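Local atomic coordinates of purine nucleoside phosphorylase (Schistosoma mansoni, PDB entry 5KO5), a protein that probably catalyses the reversible phosphorolysis of purine nucleosides such as inosine and guanosine to the free base and ribose 1-phosphate. Residues I98-P101 / I102-K106. Residues are numbered along the deposited sequence; the frame is centred on the assembly and turned at random.
Sequences IALP and IRVMK. With EDO (1,2-ethanediol), chain E.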
loop_
_atom_site.group_PDB
_atom_site.type_symbol
_atom_site.label_atom_id
_atom_site.label_comp_id
_atom_site.label_asym_id
_atom_site.label_seq_id
_atom_site.Cartn_x
_atom_site.Cartn_y
_atom_site.Cartn_z
ATOM N N ILE A 98 -5.568 -16.235 4.059
ATOM C CA ILE A 98 -6.151 -15.620 5.244
ATOM C C ILE A 98 -7.651 -15.884 5.295
ATOM O O ILE A 98 -8.211 -16.162 6.364
ATOM C CB ILE A 98 -5.853 -14.106 5.252
ATOM C CG1 ILE A 98 -4.340 -13.845 5.250
ATOM C CG2 ILE A 98 -6.606 -13.426 6.407
ATOM C CD1 ILE A 98 -3.606 -14.405 6.466
ATOM N N ALA A 99 -8.327 -15.789 4.141
ATOM C CA ALA A 99 -9.782 -15.828 4.148
ATOM C C ALA A 99 -10.331 -17.224 4.380
ATOM O O ALA A 99 -11.398 -17.362 4.991
ATOM C CB ALA A 99 -10.339 -15.270 2.841
ATOM N N LEU A 100 -9.644 -18.261 3.904
ATOM C CA LEU A 100 -10.250 -19.591 3.952
ATOM C C LEU A 100 -10.606 -20.028 5.367
ATOM O O LEU A 100 -11.740 -20.490 5.575
ATOM C CB LEU A 100 -9.420 -20.621 3.170
ATOM C CG LEU A 100 -10.100 -21.997 3.169
ATOM C CD1 LEU A 100 -10.086 -22.656 1.797
ATOM C CD2 LEU A 100 -9.458 -22.908 4.206
ATOM N N PRO A 101 -9.724 -19.921 6.368
ATOM C CA PRO A 101 -10.117 -20.379 7.713
ATOM C C PRO A 101 -11.329 -19.665 8.278
ATOM O O PRO A 101 -12.135 -20.298 8.976
ATOM C CB PRO A 101 -8.852 -20.131 8.548
ATOM C CG PRO A 101 -7.743 -20.277 7.562
ATOM C CD PRO A 101 -8.283 -19.602 6.314
ATOM N N ILE A 102 -11.465 -18.356 8.026
ATOM C CA ILE A 102 -12.625 -17.628 8.534
ATOM C C ILE A 102 -13.896 -18.091 7.830
ATOM O O ILE A 102 -14.957 -18.242 8.448
ATOM C CB ILE A 102 -12.428 -16.112 8.366
ATOM C CG1 ILE A 102 -11.129 -15.636 9.017
ATOM C CG2 ILE A 102 -13.631 -15.377 8.944
ATOM C CD1 ILE A 102 -11.016 -16.013 10.456
ATOM N N ARG A 103 -13.810 -18.301 6.520
ATOM C CA ARG A 103 -14.961 -18.820 5.791
ATOM C C ARG A 103 -15.315 -20.240 6.218
ATOM O O ARG A 103 -16.499 -20.600 6.232
ATOM C CB ARG A 103 -14.697 -18.700 4.297
ATOM C CG ARG A 103 -14.722 -17.239 3.898
ATOM C CD ARG A 103 -14.397 -16.981 2.433
ATOM N NE ARG A 103 -14.635 -15.563 2.160
ATOM C CZ ARG A 103 -14.197 -14.921 1.088
ATOM N NH1 ARG A 103 -13.506 -15.569 0.153
ATOM N NH2 ARG A 103 -14.443 -13.622 0.959
ATOM N N VAL A 104 -14.315 -21.048 6.583
ATOM C CA VAL A 104 -14.601 -22.350 7.180
ATOM C C VAL A 104 -15.351 -22.177 8.495
ATOM O O VAL A 104 -16.335 -22.875 8.754
ATOM C CB VAL A 104 -13.299 -23.154 7.340
ATOM C CG1 VAL A 104 -13.535 -24.401 8.187
ATOM C CG2 VAL A 104 -12.759 -23.527 5.958
ATOM N N MET A 105 -14.906 -21.243 9.343
ATOM C CA MET A 105 -15.669 -20.946 10.554
ATOM C C MET A 105 -17.122 -20.642 10.225
ATOM O O MET A 105 -18.028 -21.136 10.901
ATOM C CB MET A 105 -15.066 -19.760 11.300
ATOM C CG MET A 105 -13.766 -20.064 12.002
ATOM S SD MET A 105 -13.302 -18.624 12.974
ATOM C CE MET A 105 -11.756 -19.186 13.698
ATOM N N LYS A 106 -17.366 -19.837 9.186
ATOM C CA LYS A 106 -18.739 -19.500 8.827
ATOM C C LYS A 106 -19.533 -20.753 8.487
ATOM O O LYS A 106 -20.651 -20.942 8.977
ATOM C CB LYS A 106 -18.752 -18.514 7.655
ATOM C CG LYS A 106 -20.165 -18.164 7.141
ATOM C CD LYS A 106 -20.905 -17.232 8.104
ATOM C CE LYS A 106 -22.379 -17.069 7.771
ATOM N NZ LYS A 106 -22.623 -16.452 6.450
HETATM C C1 EDO E . -21.830 -18.797 3.480
HETATM O O1 EDO E . -21.894 -17.420 3.881
HETATM C C2 EDO E . -23.131 -19.514 3.813
HETATM O O2 EDO E . -23.193 -19.808 5.217
#
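Successive turns of one alpha helix, residues 95-108, meet here, and three i to i+4 backbone hydrogen bonds tie the turns: Arg103 N to Ala99 O, Val104 N to Leu100 O and Met105 N to Pro101 O. The Val104 N to Leu100 O bond is the shortest of them, at 2.8 Å.

On the side facing helix 9-23, Leu100 CD2 lies 3.8 Å from Val104 CG2. Val104 CG2 is anti to its own carbonyl carbon, while CG1 is anti to the backbone N; this turns CG2 back over the preceding turn, where it comes within 3.2 Å of Leu100 O, a tight approach. Arg103 reaches back with an extended chain from CG to NE, and Ala99 CB covers one face of its guanidinium: the methyl lies about 4.0 Å from the plane, nearer the edge of the group than its centre, and 4.2 Å from Arg103 NH1. Ala99 and Ile102 both pack on Ile229 of helix 224-232, while Pro101 and Met105 meet strand 78-84.

Pro101 N, having no hydrogen, costs the helix one bond to the turn before and kinks it, yet the Pro101 carbonyl still holds Met105. Arg103 NH1 and Lys106 NZ each have a main-chain carbonyl partner, Ala7 O and Cys233 O, and Lys106 NZ also bonds, at 2.8 Å, O1 of a 1,2-ethanediol probably from the crystallisation liquor.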